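Local atomic coordinates of Melibiose/raffinose/stachyose-binding protein MelE (Bacillus subtilis subsp. subtilis str. 168, PDB entry 4R6H), a protein that binds melibiose, raffinose and stachyose and serves as the solute-binding component of the ABC transporter that imports these sugars. Residues 133-145 and 301-313. Sequence-based numbering, arbitrary orientation.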
loop_
_atom_site.group_PDB
_atom_site.type_symbol
_atom_site.label_atom_id
_atom_site.label_comp_id
_atom_site.label_asym_id
_atom_site.label_seq_id
_atom_site.Cartn_x
_atom_site.Cartn_y
_atom_site.Cartn_z
ATOM N N VAL A 133 -4.246 -11.767 -17.370
ATOM C CA VAL A 133 -4.368 -10.467 -16.689
ATOM C C VAL A 133 -5.532 -10.663 -15.701
ATOM O O VAL A 133 -6.690 -10.954 -16.119
ATOM C CB VAL A 133 -4.648 -9.357 -17.685
ATOM C CG1 VAL A 133 -4.881 -8.021 -16.960
ATOM C CG2 VAL A 133 -3.504 -9.205 -18.682
ATOM N N TYR A 134 -5.250 -10.551 -14.409
ATOM C CA TYR A 134 -6.198 -10.931 -13.351
ATOM C C TYR A 134 -7.243 -9.860 -13.032
ATOM O O TYR A 134 -8.280 -10.163 -12.503
ATOM C CB TYR A 134 -5.465 -11.254 -12.019
ATOM C CG TYR A 134 -4.741 -12.598 -12.011
ATOM C CD1 TYR A 134 -3.559 -12.763 -12.736
ATOM C CD2 TYR A 134 -5.230 -13.698 -11.263
ATOM C CE1 TYR A 134 -2.897 -13.979 -12.749
ATOM C CE2 TYR A 134 -4.565 -14.946 -11.286
ATOM C CZ TYR A 134 -3.400 -15.057 -12.015
ATOM O OH TYR A 134 -2.708 -16.254 -12.044
ATOM N N ALA A 135 -6.881 -8.598 -13.240
ATOM C CA ALA A 135 -7.746 -7.470 -12.810
ATOM C C ALA A 135 -7.258 -6.190 -13.456
ATOM O O ALA A 135 -6.116 -6.107 -13.904
ATOM C CB ALA A 135 -7.689 -7.310 -11.321
ATOM N N TYR A 136 -8.142 -5.203 -13.480
ATOM C CA TYR A 136 -7.857 -3.867 -13.998
ATOM C C TYR A 136 -7.462 -2.980 -12.840
ATOM O O TYR A 136 -8.228 -2.834 -11.869
ATOM C CB TYR A 136 -9.106 -3.294 -14.710
ATOM C CG TYR A 136 -8.990 -1.811 -14.962
ATOM C CD1 TYR A 136 -8.094 -1.303 -15.889
ATOM C CD2 TYR A 136 -9.715 -0.918 -14.190
ATOM C CE1 TYR A 136 -7.963 0.058 -16.063
ATOM C CE2 TYR A 136 -9.608 0.442 -14.362
ATOM C CZ TYR A 136 -8.710 0.921 -15.306
ATOM O OH TYR A 136 -8.595 2.294 -15.480
ATOM N N PRO A 137 -6.268 -2.377 -12.909
ATOM C CA PRO A 137 -5.822 -1.478 -11.851
ATOM C C PRO A 137 -6.361 -0.063 -11.983
ATOM O O PRO A 137 -5.984 0.672 -12.895
ATOM C CB PRO A 137 -4.296 -1.506 -11.996
ATOM C CG PRO A 137 -4.109 -1.689 -13.480
ATOM C CD PRO A 137 -5.244 -2.565 -13.956
ATOM N N ILE A 138 -7.251 0.324 -11.100
ATOM C CA ILE A 138 -7.774 1.674 -11.114
ATOM C C ILE A 138 -6.612 2.661 -10.849
ATOM O O ILE A 138 -6.534 3.754 -11.399
ATOM C CB ILE A 138 -8.866 1.817 -10.056
ATOM C CG1 ILE A 138 -10.112 1.064 -10.494
ATOM C CG2 ILE A 138 -9.130 3.278 -9.682
ATOM C CD1 ILE A 138 -11.144 0.902 -9.406
ATOM N N ASN A 139 -5.701 2.246 -9.997
ATOM C CA ASN A 139 -4.598 3.089 -9.566
ATOM C C ASN A 139 -3.454 2.192 -9.158
ATOM O O ASN A 139 -3.481 0.978 -9.426
ATOM C CB ASN A 139 -4.993 4.048 -8.439
ATOM C CG ASN A 139 -5.476 3.350 -7.210
ATOM O OD1 ASN A 139 -5.499 2.117 -7.133
ATOM N ND2 ASN A 139 -5.816 4.134 -6.181
ATOM N N GLN A 140 -2.442 2.757 -8.513
ATOM C CA GLN A 140 -1.367 1.954 -7.984
ATOM C C GLN A 140 -0.739 2.644 -6.797
ATOM O O GLN A 140 -0.694 3.861 -6.756
ATOM C CB GLN A 140 -0.299 1.730 -9.040
ATOM C CG GLN A 140 0.211 2.990 -9.691
ATOM C CD GLN A 140 1.331 2.711 -10.680
ATOM O OE1 GLN A 140 2.408 2.193 -10.281
ATOM N NE2 GLN A 140 1.098 3.032 -11.938
ATOM N N ALA A 141 -0.231 1.845 -5.881
ATOM C CA ALA A 141 0.399 2.355 -4.687
ATOM C C ALA A 141 1.909 2.307 -4.848
ATOM O O ALA A 141 2.447 1.303 -5.360
ATOM C CB ALA A 141 0.021 1.533 -3.469
ATOM N N LYS A 142 2.583 3.369 -4.395
ATOM C CA LYS A 142 4.039 3.447 -4.432
ATOM C C LYS A 142 4.497 4.155 -3.164
ATOM O O LYS A 142 4.534 5.389 -3.110
ATOM C CB LYS A 142 4.563 4.127 -5.693
ATOM C CG LYS A 142 4.457 3.284 -6.958
ATOM C CD LYS A 142 5.171 3.899 -8.153
ATOM C CE LYS A 142 4.415 5.055 -8.785
ATOM N NZ LYS A 142 5.142 5.491 -10.024
ATOM N N ASP A 143 4.878 3.364 -2.150
ATOM C CA ASP A 143 5.173 3.855 -0.807
ATOM C C ASP A 143 6.664 3.783 -0.499
ATOM O O ASP A 143 7.374 2.772 -0.799
ATOM C CB ASP A 143 4.428 3.021 0.232
ATOM C CG ASP A 143 2.939 3.265 0.238
ATOM O OD1 ASP A 143 2.476 4.361 -0.153
ATOM O OD2 ASP A 143 2.218 2.341 0.682
ATOM N N GLY A 144 7.126 4.867 0.133
ATOM C CA GLY A 144 8.445 4.950 0.715
ATOM C C GLY A 144 8.371 5.713 2.015
ATOM O O GLY A 144 7.647 5.316 2.962
ATOM N N LEU A 145 9.076 6.849 2.050
ATOM C CA LEU A 145 9.067 7.738 3.192
ATOM C C LEU A 145 8.608 9.131 2.763
ATOM O O LEU A 145 9.041 9.621 1.689
ATOM C CB LEU A 145 10.478 7.872 3.777
ATOM C CG LEU A 145 11.151 6.608 4.240
ATOM C CD1 LEU A 145 12.598 6.851 4.590
ATOM C CD2 LEU A 145 10.447 6.032 5.451
ATOM N N PRO A 301 16.947 1.362 -3.831
ATOM C CA PRO A 301 15.684 1.697 -3.158
ATOM C C PRO A 301 14.498 1.192 -3.982
ATOM O O PRO A 301 14.621 0.917 -5.192
ATOM C CB PRO A 301 15.697 3.223 -3.075
ATOM C CG PRO A 301 17.149 3.607 -3.254
ATOM C CD PRO A 301 17.782 2.547 -4.081
ATOM N N ILE A 302 13.357 1.082 -3.332
ATOM C CA ILE A 302 12.217 0.393 -3.915
ATOM C C ILE A 302 10.928 1.107 -3.504
ATOM O O ILE A 302 10.781 1.545 -2.357
ATOM C CB ILE A 302 12.243 -1.120 -3.457
ATOM C CG1 ILE A 302 11.280 -1.994 -4.220
ATOM C CG2 ILE A 302 12.018 -1.264 -1.958
ATOM C CD1 ILE A 302 11.661 -2.216 -5.640
ATOM N N TRP A 303 9.981 1.224 -4.456
ATOM C CA TRP A 303 8.606 1.597 -4.096
ATOM C C TRP A 303 7.800 0.364 -3.680
ATOM O O TRP A 303 7.864 -0.667 -4.346
ATOM C CB TRP A 303 7.886 2.247 -5.271
ATOM C CG TRP A 303 8.355 3.618 -5.698
ATOM C CD1 TRP A 303 8.827 3.958 -6.917
ATOM C CD2 TRP A 303 8.326 4.823 -4.937
ATOM N NE1 TRP A 303 9.135 5.267 -6.968
ATOM C CE2 TRP A 303 8.829 5.846 -5.761
ATOM C CE3 TRP A 303 7.954 5.136 -3.623
ATOM C CZ2 TRP A 303 8.972 7.150 -5.324
ATOM C CZ3 TRP A 303 8.054 6.433 -3.189
ATOM C CH2 TRP A 303 8.581 7.430 -4.016
ATOM N N ILE A 304 7.021 0.487 -2.620
ATOM C CA ILE A 304 6.208 -0.626 -2.113
ATOM C C ILE A 304 4.763 -0.391 -2.395
ATOM O O ILE A 304 4.219 0.700 -2.118
ATOM C CB ILE A 304 6.369 -0.813 -0.594
ATOM C CG1 ILE A 304 7.853 -1.028 -0.181
ATOM C CG2 ILE A 304 5.501 -1.933 -0.090
ATOM C CD1 ILE A 304 8.509 -2.174 -0.873
ATOM N N GLY A 305 4.091 -1.409 -2.887
ATOM C CA GLY A 305 2.636 -1.287 -3.090
ATOM C C GLY A 305 2.150 -2.121 -4.237
ATOM O O GLY A 305 1.932 -3.344 -4.095
ATOM N N GLY A 306 2.021 -1.470 -5.370
ATOM C CA GLY A 306 1.519 -2.127 -6.578
ATOM C C GLY A 306 0.028 -2.018 -6.652
ATOM O O GLY A 306 -0.478 -0.926 -6.813
ATOM N N GLU A 307 -0.700 -3.134 -6.544
ATOM C CA GLU A 307 -2.162 -3.072 -6.466
ATOM C C GLU A 307 -2.610 -2.199 -5.354
ATOM O O GLU A 307 -2.138 -2.349 -4.224
ATOM C CB GLU A 307 -2.749 -4.425 -6.082
ATOM C CG GLU A 307 -3.005 -5.378 -7.185
ATOM C CD GLU A 307 -3.791 -6.578 -6.702
ATOM O OE1 GLU A 307 -3.202 -7.671 -6.590
ATOM O OE2 GLU A 307 -4.980 -6.430 -6.382
ATOM N N ARG A 308 -3.577 -1.344 -5.619
ATOM C CA ARG A 308 -4.269 -0.650 -4.577
ATOM C C ARG A 308 -5.759 -0.986 -4.702
ATOM O O ARG A 308 -6.297 -1.807 -3.925
ATOM C CB ARG A 308 -3.974 0.860 -4.600
ATOM C CG ARG A 308 -4.830 1.693 -3.685
ATOM C CD ARG A 308 -4.374 1.646 -2.267
ATOM N NE ARG A 308 -4.916 2.804 -1.553
ATOM C CZ ARG A 308 -5.066 2.862 -0.235
ATOM N NH1 ARG A 308 -4.722 1.836 0.531
ATOM N NH2 ARG A 308 -5.572 3.954 0.320
ATOM N N TYR A 309 -6.429 -0.342 -5.659
ATOM C CA TYR A 309 -7.822 -0.673 -5.981
ATOM C C TYR A 309 -7.872 -1.280 -7.354
ATOM O O TYR A 309 -7.330 -0.738 -8.306
ATOM C CB TYR A 309 -8.706 0.574 -5.936
ATOM C CG TYR A 309 -8.659 1.328 -4.652
ATOM C CD1 TYR A 309 -8.824 0.699 -3.440
ATOM C CD2 TYR A 309 -8.429 2.682 -4.665
ATOM C CE1 TYR A 309 -8.825 1.434 -2.260
ATOM C CE2 TYR A 309 -8.407 3.410 -3.508
ATOM C CZ TYR A 309 -8.581 2.765 -2.310
ATOM O OH TYR A 309 -8.567 3.441 -1.094
ATOM N N THR A 310 -8.608 -2.395 -7.485
ATOM C CA THR A 310 -8.793 -3.015 -8.780
ATOM C C THR A 310 -10.253 -3.334 -9.060
ATOM O O THR A 310 -11.085 -3.279 -8.154
ATOM C CB THR A 310 -8.007 -4.333 -8.942
ATOM O OG1 THR A 310 -8.616 -5.340 -8.119
ATOM C CG2 THR A 310 -6.533 -4.183 -8.555
ATOM N N LEU A 311 -10.527 -3.593 -10.323
ATOM C CA LEU A 311 -11.797 -4.152 -10.787
ATOM C C LEU A 311 -11.423 -5.471 -11.438
ATOM O O LEU A 311 -10.813 -5.493 -12.511
ATOM C CB LEU A 311 -12.502 -3.235 -11.815
ATOM C CG LEU A 311 -13.160 -2.024 -11.176
ATOM C CD1 LEU A 311 -13.467 -0.928 -12.189
ATOM C CD2 LEU A 311 -14.461 -2.408 -10.438
ATOM N N ALA A 312 -11.826 -6.566 -10.798
ATOM C CA ALA A 312 -11.743 -7.910 -11.321
ATOM C C ALA A 312 -13.163 -8.369 -11.621
ATOM O O ALA A 312 -14.102 -8.018 -10.898
ATOM C CB ALA A 312 -11.113 -8.834 -10.295
ATOM N N ALA A 313 -13.344 -9.091 -12.717
ATOM C CA ALA A 313 -14.669 -9.611 -13.095
ATOM C C ALA A 313 -14.743 -11.047 -12.653
ATOM O O ALA A 313 -13.796 -11.830 -12.783
ATOM C CB ALA A 313 -14.892 -9.500 -14.602
HETATM O O HOH W 1 -10.808 -10.104 -13.735
HETATM O O HOH W 2 -4.534 -1.262 -8.321
#
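Residues 133-145 and 301-313 pair antiparallel twice, strand 136-137 with 310-313 in one sheet and strand 141-148 with 303-306 in another, through the buried middle of the protein. In the first, Tyr-136 and Leu-311 exchange both backbone hydrogen bonds; in the second, Ala-141 does so with Gly-306 and Asp-143 with Ile-304. Between them the ladder gives way to an irregular junction. There Ile-138 N reaches Tyr-309 O (3.0 Å), and a water bridges Asn-139 O, Arg-308 N and Tyr-309 O. Asn-139 suits this break because its amide can stand in for a missing backbone partner: OD1 accepts Tyr-309 N at 3.0 Å, in the carbonyl plane and nearly straight (165°). With CG set between backbone N and carbonyl carbon (chi1 60°), the amide lies against CB and CG of Arg-308, while ND2 comes to 3.4 Å from Tyr-309 CD2 and hydrogen-bonds to Thr-343 OG1. A leucine here would probably leave Tyr-309 N without its acceptor and the junction freer to shift. The paired segments form the crossover of the bilobal solute-binding fold, where the lobes of such proteins generally hinge; bending here in MelE is probable by analogy. Farther along, Trp-303's flat indole face suits the methylene chain of Lys-142, whose CD makes a CH-pi contact 4.2 Å from the five-membered ring's centroid. Glycine fits at Gly-305, since a side chain would collide with Ala-141 O, which already receives Gly-306 N at 2.8 Å. Beside the junction, Ile-138 CD1 packs on Leu-311 CG (4.0 Å), branched apolar ends suited to burial; helix 320-331 covers the Tyr-136 and Leu-311 side chains.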